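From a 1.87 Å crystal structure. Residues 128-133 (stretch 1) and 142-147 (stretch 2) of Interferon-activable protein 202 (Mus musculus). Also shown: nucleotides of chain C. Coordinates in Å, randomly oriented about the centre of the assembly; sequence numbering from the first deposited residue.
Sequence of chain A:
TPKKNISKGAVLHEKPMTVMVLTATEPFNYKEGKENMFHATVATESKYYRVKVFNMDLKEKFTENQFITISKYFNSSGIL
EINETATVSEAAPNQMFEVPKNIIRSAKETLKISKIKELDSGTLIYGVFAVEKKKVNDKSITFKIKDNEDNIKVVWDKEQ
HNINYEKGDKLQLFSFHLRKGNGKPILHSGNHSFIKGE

Stretch 1 128-133: VFAVEK
Stretch 2, residues 142-147: TFKIKD

How do the two backbones lie against each other? Both stretches are mostly extended, with a break at Glu 132, and run in opposite senses through their bridges, although the N-to-C directions of the strand through Phe 129 and Ala 130 and the strand of stretch 2 lie 113° apart, so the overall axes are far from a straight antiparallel pair, and they approach to 4.8 Å. Val 128 (phi/psi -118/127, chi1 t) stays out of reach. Contact begins with Phe 129 (-137/146), whose CA-to-CB bond points toward stretch 2. With chi1 m and chi2 87°, its ring offers one face to Ile 145 (-103/161, chi1 p, chi2 t): CD1 of Ile 145 sits 3.7 Å from the centroid of the Phe 129 ring, a CH-pi contact between buried side chains.

What fixes the register at Ala 130? This residue (-66/148) pairs with Lys 146 (-154/160), CA to CA 5.5 Å. Lys 146 N donates to Ala 130 O at 3.1 Å, while the return bond from Ala 130 N to Lys 146 O is long, 3.5 Å, and weak. A water bridges the same two atoms, accepting from Ala 130 N at 3.0 Å and donating to Lys 146 O at 2.6 Å. Ala 130 O also receives a CA-H...O contact from Ile 145 CA at 3.3 Å.

Where does the pairing slip? Val 131 (-108/125, chi1 t) faces Ile 145 as a non-hydrogen-bonded pair, CA to CA 4.6 Å, and its CG1 lies 4.4 Å from CD2 of Phe 143, at the edge of that ring (chi1 m, chi2 86°). The chain turns a corner at Glu 132 (-93/-44), and the register shifts by one between Val 131 and Lys 133, a beta bulge: Lys 144 O accepts from both Glu 132 N at 2.8 Å and Lys 133 N at 3.3 Å.

What does charge add at the bulge? Glu 132 (chi1 t, chi2 124°, chi3 -88°) reaches the fully extended Lys 144 (-108/112, all four chi t), forming a salt bridge from OE2 of Glu 132 to NZ of Lys 144 at 2.9 Å. Lys 146 (chi1 p, then t throughout) brings NZ to 4.1 Å from Glu 132 OE1, near enough for attraction but beyond a salt bridge.

How does the pairing resume at Lys 133? Lys 133 (-142/149; m, t, t, m) pairs with Lys 144, CA to CA 4.9 Å, and Lys 144 N donates to Lys 133 O at 2.9 Å. Their CB atoms are 3.9 Å apart, but the end of Lys 133 leads away. Beyond this pair, Thr 142 (chi1 p) binds DNA through OG1, which donates to OP1 of DG7 at 2.5 Å.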

# COMPACT_ATOMS: atom_id res chain seq x y z
N VAL A 128 -4.99 9.30 -1.08
CA VAL A 128 -5.58 9.89 -2.28
C VAL A 128 -5.45 11.40 -2.14
O VAL A 128 -5.85 11.98 -1.10
CB VAL A 128 -7.07 9.54 -2.38
CG1 VAL A 128 -7.70 10.20 -3.59
CG2 VAL A 128 -7.26 8.01 -2.39
N PHE A 129 -4.87 12.05 -3.14
CA PHE A 129 -4.58 13.49 -3.04
C PHE A 129 -4.93 14.23 -4.32
O PHE A 129 -4.75 13.71 -5.43
CB PHE A 129 -3.09 13.72 -2.79
CG PHE A 129 -2.53 12.97 -1.62
CD1 PHE A 129 -2.07 11.67 -1.78
CD2 PHE A 129 -2.46 13.57 -0.37
CE1 PHE A 129 -1.55 10.98 -0.70
CE2 PHE A 129 -1.93 12.89 0.71
CZ PHE A 129 -1.48 11.59 0.55
N ALA A 130 -5.38 15.48 -4.17
CA ALA A 130 -5.59 16.34 -5.33
C ALA A 130 -4.24 16.64 -5.99
O ALA A 130 -3.21 16.71 -5.32
CB ALA A 130 -6.28 17.63 -4.90
N VAL A 131 -4.26 16.82 -7.31
CA VAL A 131 -3.04 17.08 -8.06
C VAL A 131 -3.01 18.54 -8.52
O VAL A 131 -3.94 19.02 -9.15
CB VAL A 131 -2.93 16.19 -9.31
CG1 VAL A 131 -1.75 16.63 -10.17
CG2 VAL A 131 -2.78 14.73 -8.92
N GLU A 132 -1.95 19.25 -8.16
CA GLU A 132 -1.79 20.64 -8.59
C GLU A 132 -0.98 20.69 -9.88
O GLU A 132 -1.34 21.42 -10.81
CB GLU A 132 -1.10 21.45 -7.50
CG GLU A 132 -0.45 22.72 -8.00
CD GLU A 132 -0.94 23.94 -7.27
OE1 GLU A 132 -1.96 24.51 -7.70
OE2 GLU A 132 -0.30 24.32 -6.26
N LYS A 133 0.09 19.90 -9.93
CA LYS A 133 0.98 19.89 -11.09
C LYS A 133 1.47 18.48 -11.38
O LYS A 133 1.64 17.67 -10.47
CB LYS A 133 2.20 20.77 -10.83
CG LYS A 133 1.89 22.20 -10.48
CD LYS A 133 3.18 22.98 -10.23
CE LYS A 133 2.88 24.45 -9.97
NZ LYS A 133 2.08 25.04 -11.09
N THR A 142 7.12 13.65 -11.82
CA THR A 142 6.94 14.32 -10.53
C THR A 142 5.59 14.99 -10.45
O THR A 142 4.99 15.31 -11.48
CB THR A 142 8.04 15.34 -10.26
OG1 THR A 142 8.03 16.31 -11.31
CG2 THR A 142 9.40 14.65 -10.21
N PHE A 143 5.10 15.18 -9.23
CA PHE A 143 3.78 15.75 -9.02
C PHE A 143 3.91 16.75 -7.89
O PHE A 143 4.75 16.59 -7.02
CB PHE A 143 2.77 14.70 -8.55
CG PHE A 143 2.52 13.58 -9.52
CD1 PHE A 143 3.34 12.47 -9.55
CD2 PHE A 143 1.44 13.63 -10.38
CE1 PHE A 143 3.10 11.43 -10.43
CE2 PHE A 143 1.19 12.59 -11.28
CZ PHE A 143 2.02 11.49 -11.29
N LYS A 144 3.08 17.78 -7.92
CA LYS A 144 2.84 18.57 -6.72
C LYS A 144 1.43 18.20 -6.30
O LYS A 144 0.46 18.49 -7.02
CB LYS A 144 2.93 20.06 -7.04
CG LYS A 144 2.64 20.96 -5.86
CD LYS A 144 2.75 22.43 -6.29
CE LYS A 144 2.41 23.37 -5.15
NZ LYS A 144 2.49 24.81 -5.60
N ILE A 145 1.31 17.51 -5.16
CA ILE A 145 -0.01 17.19 -4.64
C ILE A 145 -0.35 18.13 -3.48
O ILE A 145 0.53 18.74 -2.89
CB ILE A 145 -0.11 15.73 -4.19
CG1 ILE A 145 0.94 15.40 -3.12
CG2 ILE A 145 0.04 14.79 -5.40
CD1 ILE A 145 0.70 14.03 -2.40
N LYS A 146 -1.63 18.23 -3.16
CA LYS A 146 -2.06 19.18 -2.13
C LYS A 146 -3.35 18.72 -1.49
O LYS A 146 -4.10 17.91 -2.05
CB LYS A 146 -2.28 20.55 -2.76
CG LYS A 146 -3.41 20.58 -3.77
CD LYS A 146 -3.76 22.00 -4.18
CE LYS A 146 -4.86 22.03 -5.22
NZ LYS A 146 -5.28 23.42 -5.56
N ASP A 147 -3.61 19.25 -0.30
CA ASP A 147 -4.93 19.21 0.29
C ASP A 147 -5.26 20.66 0.68
O ASP A 147 -4.53 21.58 0.30
CB ASP A 147 -5.01 18.21 1.47
CG ASP A 147 -3.96 18.46 2.55
OD1 ASP A 147 -3.60 19.64 2.79
OD2 ASP A 147 -3.52 17.48 3.20
P DG C 7 11.29 18.07 -11.12
OP1 DG C 7 10.05 17.71 -11.84
OP2 DG C 7 11.45 17.69 -9.69
O5' DG C 7 12.51 17.47 -11.96
C5' DG C 7 12.69 17.89 -13.33
C4' DG C 7 13.90 17.20 -13.92
O4' DG C 7 15.09 17.84 -13.42
C3' DG C 7 14.05 15.71 -13.61
O3' DG C 7 14.51 15.06 -14.80
C2' DG C 7 15.08 15.66 -12.48
C1' DG C 7 15.94 16.88 -12.80
N9 DG C 7 16.51 17.60 -11.67
C8 DG C 7 15.84 18.04 -10.55
N7 DG C 7 16.62 18.69 -9.72
C5 DG C 7 17.86 18.68 -10.33
C6 DG C 7 19.10 19.23 -9.91
O6 DG C 7 19.34 19.86 -8.87
N1 DG C 7 20.11 18.98 -10.84
C2 DG C 7 19.93 18.30 -12.03
N2 DG C 7 20.99 18.14 -12.82
N3 DG C 7 18.78 17.78 -12.43
C4 DG C 7 17.80 18.01 -11.54
O HOH W 1 -6.10 16.32 -1.41